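Local coordinates for DNA polymerase (Pyrobaculum calidifontis, PDB 5MDN), which probably catalyses template-directed DNA synthesis, adding deoxyribonucleotides from their triphosphates to a growing DNA chain with release of diphosphate, at residues A[184-189]-A[241-246]; A[189-194]-A[199-204]; A[235-240]-A[249-254]. All coordinates share one frame; numbering follows the deposited sequence.

The three contacts illustrate how a sheet, a covering helix and the loop after it are knitted together with different chemistry at each level of one exonuclease domain. Contacts 1 and 3 are buried and both use helix 232-247: in contact 1 an arginine lies against the entry to strand 186-193, while in contact 3 the following loop folds back onto the helix through apolar contacts, with no polar bond between the two segments. Contact 2, only partly buried, lies at the edge of the sheet and relies on backbone hydrogen bonds. Contacts 1 and 2 share L189, whose CD1 also packs on L240 of contact 3; Y239 OH and D184 O join contacts 3 and 1.

Contact 1: residues A[184-189]-A[241-246]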
loop_
_atom_site.group_PDB
_atom_site.type_symbol
_atom_site.label_atom_id
_atom_site.label_comp_id
_atom_site.label_asym_id
_atom_site.label_seq_id
_atom_site.Cartn_x
_atom_site.Cartn_y
_atom_site.Cartn_z
ATOM N N ASP A 184 -14.435 26.540 4.614
ATOM C CA ASP A 184 -14.770 25.999 3.294
ATOM C C ASP A 184 -15.674 24.780 3.438
ATOM O O ASP A 184 -15.284 23.803 4.091
ATOM C CB ASP A 184 -13.506 25.624 2.527
ATOM C CG ASP A 184 -12.544 26.782 2.388
ATOM O OD1 ASP A 184 -11.939 27.181 3.404
ATOM O OD2 ASP A 184 -12.392 27.293 1.258
ATOM N N PRO A 185 -16.870 24.789 2.855
ATOM C CA PRO A 185 -17.843 23.724 3.110
ATOM C C PRO A 185 -17.672 22.514 2.202
ATOM O O PRO A 185 -17.111 22.588 1.107
ATOM C CB PRO A 185 -19.179 24.422 2.826
ATOM C CG PRO A 185 -18.845 25.386 1.741
ATOM C CD PRO A 185 -17.451 25.884 2.057
ATOM N N VAL A 186 -18.179 21.381 2.689
ATOM C CA VAL A 186 -18.277 20.167 1.882
ATOM C C VAL A 186 -19.425 20.353 0.891
ATOM O O VAL A 186 -20.598 20.343 1.274
ATOM C CB VAL A 186 -18.488 18.923 2.753
ATOM C CG1 VAL A 186 -18.758 17.700 1.886
ATOM C CG2 VAL A 186 -17.278 18.687 3.644
ATOM N N VAL A 187 -19.086 20.529 -0.385
ATOM C CA VAL A 187 -20.074 20.931 -1.383
ATOM C C VAL A 187 -20.955 19.754 -1.792
ATOM O O VAL A 187 -22.184 19.871 -1.845
ATOM C CB VAL A 187 -19.364 21.573 -2.593
ATOM C CG1 VAL A 187 -19.981 21.117 -3.907
ATOM C CG2 VAL A 187 -19.400 23.094 -2.481
ATOM N N MET A 188 -20.347 18.603 -2.084
ATOM C CA MET A 188 -21.092 17.425 -2.499
ATOM C C MET A 188 -20.497 16.187 -1.846
ATOM O O MET A 188 -19.296 16.127 -1.568
ATOM C CB MET A 188 -21.083 17.255 -4.026
ATOM C CG MET A 188 -22.173 18.018 -4.762
ATOM S SD MET A 188 -22.107 17.716 -6.540
ATOM C CE MET A 188 -23.679 18.396 -7.064
ATOM N N LEU A 189 -21.355 15.200 -1.600
ATOM C CA LEU A 189 -20.917 13.920 -1.050
ATOM C C LEU A 189 -21.832 12.840 -1.610
ATOM O O LEU A 189 -23.022 12.807 -1.280
ATOM C CB LEU A 189 -20.950 13.935 0.478
ATOM C CG LEU A 189 -20.283 12.789 1.247
ATOM C CD1 LEU A 189 -19.851 13.267 2.626
ATOM C CD2 LEU A 189 -21.202 11.585 1.374
ATOM N N SER A 241 -13.738 14.987 9.528
ATOM C CA SER A 241 -13.536 15.009 10.975
ATOM C C SER A 241 -13.430 16.439 11.493
ATOM O O SER A 241 -14.115 16.819 12.450
ATOM C CB SER A 241 -12.287 14.208 11.342
ATOM O OG SER A 241 -11.950 14.381 12.707
ATOM N N GLU A 242 -12.564 17.245 10.877
ATOM C CA GLU A 242 -12.372 18.616 11.331
ATOM C C GLU A 242 -13.506 19.533 10.883
ATOM O O GLU A 242 -13.791 20.531 11.556
ATOM C CB GLU A 242 -11.024 19.142 10.837
ATOM C CG GLU A 242 -9.836 18.392 11.425
ATOM C CD GLU A 242 -8.512 18.812 10.818
ATOM O OE1 GLU A 242 -8.331 20.020 10.560
ATOM O OE2 GLU A 242 -7.652 17.930 10.598
ATOM N N ARG A 243 -14.158 19.224 9.759
ATOM C CA ARG A 243 -15.318 20.007 9.342
ATOM C C ARG A 243 -16.505 19.772 10.269
ATOM O O ARG A 243 -17.221 20.717 10.619
ATOM C CB ARG A 243 -15.696 19.673 7.898
ATOM C CG ARG A 243 -16.846 20.508 7.340
ATOM C CD ARG A 243 -16.493 21.984 7.321
ATOM N NE ARG A 243 -17.567 22.815 6.781
ATOM C CZ ARG A 243 -17.555 24.145 6.794
ATOM N NH1 ARG A 243 -16.527 24.796 7.318
ATOM N NH2 ARG A 243 -18.572 24.824 6.280
ATOM N N ALA A 244 -16.735 18.517 10.667
ATOM C CA ALA A 244 -17.862 18.208 11.543
ATOM C C ALA A 244 -17.724 18.885 12.899
ATOM O O ALA A 244 -18.732 19.184 13.550
ATOM C CB ALA A 244 -17.994 16.696 11.718
ATOM N N LYS A 245 -16.491 19.122 13.346
ATOM C CA LYS A 245 -16.281 19.853 14.590
ATOM C C LYS A 245 -16.655 21.323 14.431
ATOM O O LYS A 245 -17.332 21.899 15.291
ATOM C CB LYS A 245 -14.824 19.718 15.032
ATOM C CG LYS A 245 -14.407 18.305 15.410
ATOM C CD LYS A 245 -12.995 18.294 15.983
ATOM C CE LYS A 245 -12.464 16.878 16.167
ATOM N NZ LYS A 245 -13.265 16.103 17.157
ATOM N N ALA A 246 -16.208 21.946 13.337
ATOM C CA ALA A 246 -16.462 23.367 13.119
ATOM C C ALA A 246 -17.953 23.669 13.013
ATOM O O ALA A 246 -18.413 24.720 13.473
ATOM C CB ALA A 246 -15.727 23.839 11.865
#
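R243 lays its guanidinium nearly flat over the D184-P185 peptide, which makes most of the contact a side-chain face against backbone. D184 O sits 3.4 Å above the guanidinium plane, over its centre, and P185 contributes to the same face, its CA 3.4 Å and its CB 3.5 Å from R243 NH2. From above the plane the carbonyl oxygen is no acceptor for these N-H groups, although its negative end would be expected to sit well against a cation; its hydrogen bond comes from Y239 OH, one turn earlier on the helix. The arginine reaches this place by leaving the helix with CG opposite the backbone N (chi1 -176°), turning once at chi2 (61°) and then running out straight. On the way its methylenes pass alongside V186, which points the opposite way, with V186 CG2 4.1 Å from R243 CG. The arrangement belongs to the ribonuclease H-like fold of the exonuclease domain, where helix 232-247 packs on the sheet beside the start of strand 186-193; a little further along, V187 and M188 share E171 as partner in a classic beta bulge. What fixes the guanidinium lies round its rim: NE forms a salt bridge with D208 OD2, and NH1 bonds to P181 O. The same D208 oxygen accepts a hydrogen bond from V186 N, tying the arginine and the strand to one carboxylate. The D184 carboxylate takes no part in this face-on approach: its OD1 pairs with R176 and stays 6.5 Å from R243 NH1.

Contact 2: residues A[189-194]-A[199-204]; sequences LAVKTS and EVFEAE
L189-V191 and E199-F201 run antiparallel, their short strand axes approaching to 4.7 Å at 164°, with L189-F201 and V191-E199 as hydrogen-bonded pairs either side of the non-hydrogen-bonded pair A190-V200. This beta hairpin forms one border of the five-stranded sheet in the ribonuclease H-like exonuclease domain, strand 198-202 being outermost. Each hydrogen-bonded pair exchanges two N-H...O bonds, the bond from V191 N to E199 O (2.9 Å) arriving almost in line with the carbonyl, at 170°. L189, V191 and F201 occupy the face where helix 209-222 covers L189 and F201. There CG of F201 stands opposite its own carbonyl carbon (chi1 -50°), which turns the ring back along its own strand toward E199, its CD2-CE2 bond nearest L189 and V191: CD2 lies 4.3 Å from L189 CD2, and CE2 is 4.4 Å from V191 CG2. On the other face, helix 326-356 meets A190 through V333 and V200 through L334. A190 lies about 5 Å, side chain to side chain, from D169 on the adjacent strand, a magnesium ligand in a structure of this protein, and forms a backbone hydrogen bond with it. Beneath that helix, A190 CB rests 3.9 Å from V200 CG2.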
loop_
_atom_site.group_PDB
_atom_site.type_symbol
_atom_site.label_atom_id
_atom_site.label_comp_id
_atom_site.label_asym_id
_atom_site.label_seq_id
_atom_site.Cartn_x
_atom_site.Cartn_y
_atom_site.Cartn_z
ATOM N N LEU A 189 -21.355 15.200 -1.600
ATOM C CA LEU A 189 -20.917 13.920 -1.050
ATOM C C LEU A 189 -21.832 12.840 -1.610
ATOM O O LEU A 189 -23.022 12.807 -1.280
ATOM C CB LEU A 189 -20.950 13.935 0.478
ATOM C CG LEU A 189 -20.283 12.789 1.247
ATOM C CD1 LEU A 189 -19.851 13.267 2.626
ATOM C CD2 LEU A 189 -21.202 11.585 1.374
ATOM N N ALA A 190 -21.284 11.964 -2.445
ATOM C CA ALA A 190 -22.035 10.845 -2.991
ATOM C C ALA A 190 -21.720 9.564 -2.232
ATOM O O ALA A 190 -20.630 9.397 -1.678
ATOM C CB ALA A 190 -21.731 10.645 -4.475
ATOM N N VAL A 191 -22.692 8.657 -2.214
ATOM C CA VAL A 191 -22.527 7.327 -1.647
ATOM C C VAL A 191 -23.092 6.311 -2.629
ATOM O O VAL A 191 -24.084 6.580 -3.317
ATOM C CB VAL A 191 -23.210 7.192 -0.267
ATOM C CG1 VAL A 191 -22.595 8.157 0.736
ATOM C CG2 VAL A 191 -24.713 7.431 -0.379
ATOM N N LYS A 192 -22.442 5.152 -2.714
ATOM C CA LYS A 192 -22.927 4.039 -3.515
ATOM C C LYS A 192 -22.727 2.760 -2.717
ATOM O O LYS A 192 -21.758 2.628 -1.966
ATOM C CB LYS A 192 -22.211 3.958 -4.871
ATOM C CG LYS A 192 -22.844 2.980 -5.851
ATOM C CD LYS A 192 -22.195 3.056 -7.224
ATOM C CE LYS A 192 -22.647 1.906 -8.113
ATOM N NZ LYS A 192 -24.068 2.042 -8.533
ATOM N N THR A 193 -23.650 1.817 -2.888
ATOM C CA THR A 193 -23.774 0.683 -1.988
ATOM C C THR A 193 -23.806 -0.614 -2.783
ATOM O O THR A 193 -24.140 -0.636 -3.970
ATOM C CB THR A 193 -25.043 0.770 -1.121
ATOM O OG1 THR A 193 -26.188 0.421 -1.908
ATOM C CG2 THR A 193 -25.229 2.174 -0.570
ATOM N N SER A 194 -23.448 -1.703 -2.102
ATOM C CA SER A 194 -23.475 -3.013 -2.740
ATOM C C SER A 194 -24.900 -3.471 -3.029
ATOM O O SER A 194 -25.112 -4.285 -3.934
ATOM C CB SER A 194 -22.755 -4.036 -1.863
ATOM O OG SER A 194 -23.246 -4.008 -0.536
ATOM N N GLU A 199 -26.887 7.896 -3.740
ATOM C CA GLU A 199 -27.443 9.183 -3.345
ATOM C C GLU A 199 -26.321 10.205 -3.267
ATOM O O GLU A 199 -25.169 9.869 -2.979
ATOM C CB GLU A 199 -28.192 9.134 -2.004
ATOM C CG GLU A 199 -29.584 8.524 -2.079
ATOM C CD GLU A 199 -30.404 8.785 -0.833
ATOM O OE1 GLU A 199 -29.900 9.470 0.082
ATOM O OE2 GLU A 199 -31.557 8.308 -0.771
ATOM N N VAL A 200 -26.674 11.460 -3.533
ATOM C CA VAL A 200 -25.748 12.584 -3.468
ATOM C C VAL A 200 -26.369 13.647 -2.577
ATOM O O VAL A 200 -27.467 14.139 -2.864
ATOM C CB VAL A 200 -25.438 13.162 -4.857
ATOM C CG1 VAL A 200 -24.277 14.143 -4.770
ATOM C CG2 VAL A 200 -25.129 12.047 -5.839
ATOM N N PHE A 201 -25.672 14.000 -1.503
ATOM C CA PHE A 201 -26.099 15.065 -0.608
ATOM C C PHE A 201 -25.363 16.340 -1.002
ATOM O O PHE A 201 -24.135 16.417 -0.881
ATOM C CB PHE A 201 -25.822 14.698 0.849
ATOM C CG PHE A 201 -26.321 13.337 1.241
ATOM C CD1 PHE A 201 -27.672 13.112 1.454
ATOM C CD2 PHE A 201 -25.439 12.284 1.406
ATOM C CE1 PHE A 201 -28.131 11.858 1.821
ATOM C CE2 PHE A 201 -25.891 11.031 1.771
ATOM C CZ PHE A 201 -27.237 10.817 1.978
ATOM N N GLU A 202 -26.109 17.337 -1.470
ATOM C CA GLU A 202 -25.544 18.627 -1.829
ATOM C C GLU A 202 -25.892 19.657 -0.767
ATOM O O GLU A 202 -26.942 19.588 -0.124
ATOM C CB GLU A 202 -26.058 19.124 -3.185
ATOM C CG GLU A 202 -26.617 18.065 -4.111
ATOM C CD GLU A 202 -27.200 18.673 -5.375
ATOM O OE1 GLU A 202 -26.703 19.733 -5.812
ATOM O OE2 GLU A 202 -28.165 18.102 -5.923
ATOM N N ALA A 203 -24.997 20.622 -0.599
ATOM C CA ALA A 203 -25.189 21.680 0.372
ATOM C C ALA A 203 -26.164 22.737 -0.149
ATOM O O ALA A 203 -26.539 22.764 -1.325
ATOM C CB ALA A 203 -23.841 22.318 0.714
ATOM N N GLU A 204 -26.566 23.623 0.758
ATOM C CA GLU A 204 -27.167 24.896 0.391
ATOM C C GLU A 204 -26.074 25.950 0.340
ATOM O O GLU A 204 -25.354 26.143 1.326
ATOM C CB GLU A 204 -28.236 25.342 1.387
ATOM C CG GLU A 204 -29.387 24.402 1.528
ATOM C CD GLU A 204 -30.618 25.048 2.131
ATOM O OE1 GLU A 204 -30.748 26.295 2.092
ATOM O OE2 GLU A 204 -31.465 24.288 2.641
#

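Contact 3: residues A[235-240]-A[249-254]; sequences FDWPYL and VPLRVD
L240 N donates to D236 O at 2.9 Å, a helical bond holding the turn that presents W237 and L240 to L251 and V253. The turn belongs to helix 232-247 of the ribonuclease H-like exonuclease domain, and the loop that follows the helix doubles back against it. P238, whose N has no bond to the preceding turn, marks a kink there. D236 is a magnesium ligand in a structure of this protein, so one turn of helix carries a metal-site residue and the side chains that anchor the loop. L251 supplies most of the loop's contact. With CG placed opposite the backbone N (chi1 -169°), its CD2 methyl enters between the helix backbone and the indole, 3.8 Å from L240 CB and 3.7 Å from L240 O. Consecutive inverse gamma turns centred on L251 and R252 run through this loop, and both L251 and V253 point toward the helix. The same L251 CD2 approaches the indole at its edge, near the ring plane, 4.2 Å from W237 CZ3. Rotation of the indole is restrained by a bond from NE1 to N275 OD1, and F168 meets the ring at about 45°. V253 adds a second methyl at the benzo end, its CG2 4.3 Å from W237 CH2.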
loop_
_atom_site.group_PDB
_atom_site.type_symbol
_atom_site.label_atom_id
_atom_site.label_comp_id
_atom_site.label_asym_id
_atom_site.label_seq_id
_atom_site.Cartn_x
_atom_site.Cartn_y
_atom_site.Cartn_z
ATOM N N PHE A 235 -7.344 12.464 2.652
ATOM C CA PHE A 235 -8.068 13.731 2.621
ATOM C C PHE A 235 -9.451 13.630 3.250
ATOM O O PHE A 235 -9.755 14.394 4.174
ATOM C CB PHE A 235 -8.175 14.241 1.177
ATOM C CG PHE A 235 -8.760 15.624 1.067
ATOM C CD1 PHE A 235 -10.130 15.806 0.948
ATOM C CD2 PHE A 235 -7.940 16.742 1.077
ATOM C CE1 PHE A 235 -10.671 17.075 0.846
ATOM C CE2 PHE A 235 -8.475 18.015 0.975
ATOM C CZ PHE A 235 -9.843 18.181 0.859
ATOM N N ASP A 236 -10.309 12.734 2.753
ATOM C CA ASP A 236 -11.735 12.776 3.077
ATOM C C ASP A 236 -11.979 12.713 4.581
ATOM O O ASP A 236 -12.597 13.614 5.159
ATOM C CB ASP A 236 -12.466 11.640 2.360
ATOM C CG ASP A 236 -12.473 11.810 0.853
ATOM O OD1 ASP A 236 -11.836 12.762 0.353
ATOM O OD2 ASP A 236 -13.123 10.994 0.165
ATOM N N TRP A 237 -11.513 11.647 5.233
ATOM C CA TRP A 237 -11.749 11.513 6.671
ATOM C C TRP A 237 -11.130 12.646 7.481
ATOM O O TRP A 237 -11.828 13.202 8.346
ATOM C CB TRP A 237 -11.266 10.145 7.163
ATOM C CG TRP A 237 -12.180 9.008 6.804
ATOM C CD1 TRP A 237 -11.839 7.860 6.150
ATOM C CD2 TRP A 237 -13.584 8.910 7.080
ATOM N NE1 TRP A 237 -12.942 7.055 6.001
ATOM C CE2 TRP A 237 -14.026 7.676 6.563
ATOM C CE3 TRP A 237 -14.510 9.746 7.713
ATOM C CZ2 TRP A 237 -15.352 7.258 6.659
ATOM C CZ3 TRP A 237 -15.826 9.329 7.806
ATOM C CH2 TRP A 237 -16.234 8.097 7.283
ATOM N N PRO A 238 -9.861 13.031 7.287
ATOM C CA PRO A 238 -9.348 14.195 8.031
ATOM C C PRO A 238 -10.158 15.461 7.815
ATOM O O PRO A 238 -10.290 16.267 8.745
ATOM C CB PRO A 238 -7.915 14.350 7.505
ATOM C CG PRO A 238 -7.542 13.011 7.007
ATOM C CD PRO A 238 -8.799 12.375 6.499
ATOM N N TYR A 239 -10.703 15.669 6.615
ATOM C CA TYR A 239 -11.482 16.876 6.365
ATOM C C TYR A 239 -12.842 16.808 7.049
ATOM O O TYR A 239 -13.235 17.738 7.764
ATOM C CB TYR A 239 -11.648 17.100 4.863
ATOM C CG TYR A 239 -11.982 18.532 4.525
ATOM C CD1 TYR A 239 -13.299 18.967 4.484
ATOM C CD2 TYR A 239 -10.976 19.453 4.267
ATOM C CE1 TYR A 239 -13.607 20.277 4.184
ATOM C CE2 TYR A 239 -11.273 20.767 3.967
ATOM C CZ TYR A 239 -12.590 21.174 3.928
ATOM O OH TYR A 239 -12.887 22.484 3.628
ATOM N N LEU A 240 -13.583 15.716 6.834
ATOM C CA LEU A 240 -14.897 15.579 7.458
ATOM C C LEU A 240 -14.794 15.590 8.979
ATOM O O LEU A 240 -15.671 16.132 9.661
ATOM C CB LEU A 240 -15.585 14.302 6.978
ATOM C CG LEU A 240 -16.065 14.303 5.527
ATOM C CD1 LEU A 240 -16.253 12.880 5.020
ATOM C CD2 LEU A 240 -17.349 15.106 5.385
ATOM N N VAL A 249 -21.872 19.416 14.228
ATOM C CA VAL A 249 -22.673 18.227 13.960
ATOM C C VAL A 249 -21.761 17.011 14.098
ATOM O O VAL A 249 -20.738 16.928 13.404
ATOM C CB VAL A 249 -23.346 18.285 12.575
ATOM C CG1 VAL A 249 -22.340 18.590 11.471
ATOM C CG2 VAL A 249 -24.086 16.980 12.292
ATOM N N PRO A 250 -22.062 16.071 14.992
ATOM C CA PRO A 250 -21.110 14.985 15.260
ATOM C C PRO A 250 -21.070 13.970 14.127
ATOM O O PRO A 250 -22.090 13.650 13.511
ATOM C CB PRO A 250 -21.644 14.362 16.554
ATOM C CG PRO A 250 -23.109 14.640 16.520
ATOM C CD PRO A 250 -23.267 15.977 15.837
ATOM N N LEU A 251 -19.867 13.466 13.857
ATOM C CA LEU A 251 -19.637 12.526 12.759
ATOM C C LEU A 251 -19.693 11.087 13.278
ATOM O O LEU A 251 -18.733 10.323 13.204
ATOM C CB LEU A 251 -18.301 12.825 12.085
ATOM C CG LEU A 251 -17.964 12.145 10.755
ATOM C CD1 LEU A 251 -19.058 12.379 9.721
ATOM C CD2 LEU A 251 -16.617 12.623 10.235
ATOM N N ARG A 252 -20.855 10.731 13.822
ATOM C CA ARG A 252 -21.043 9.456 14.516
ATOM C C ARG A 252 -21.422 8.395 13.490
ATOM O O ARG A 252 -22.597 8.165 13.212
ATOM C CB ARG A 252 -22.106 9.584 15.598
ATOM C CG ARG A 252 -21.762 10.566 16.700
ATOM C CD ARG A 252 -22.879 10.619 17.725
ATOM N NE ARG A 252 -24.157 10.977 17.113
ATOM C CZ ARG A 252 -25.136 10.111 16.873
ATOM N NH1 ARG A 252 -24.986 8.834 17.200
ATOM N NH2 ARG A 252 -26.265 10.518 16.310
ATOM N N VAL A 253 -20.413 7.734 12.925
ATOM C CA VAL A 253 -20.638 6.762 11.862
ATOM C C VAL A 253 -20.336 5.323 12.274
ATOM O O VAL A 253 -20.798 4.398 11.588
ATOM C CB VAL A 253 -19.842 7.128 10.592
ATOM C CG1 VAL A 253 -20.351 8.434 10.006
ATOM C CG2 VAL A 253 -18.359 7.214 10.902
ATOM N N ASP A 254 -19.587 5.093 13.351
ATOM C CA ASP A 254 -19.243 3.723 13.705
ATOM C C ASP A 254 -20.425 3.030 14.387
ATOM O O ASP A 254 -21.472 3.630 14.648
ATOM C CB ASP A 254 -17.963 3.698 14.549
ATOM C CG ASP A 254 -18.151 4.198 15.980
ATOM O OD1 ASP A 254 -19.256 4.119 16.555
ATOM O OD2 ASP A 254 -17.146 4.667 16.555
#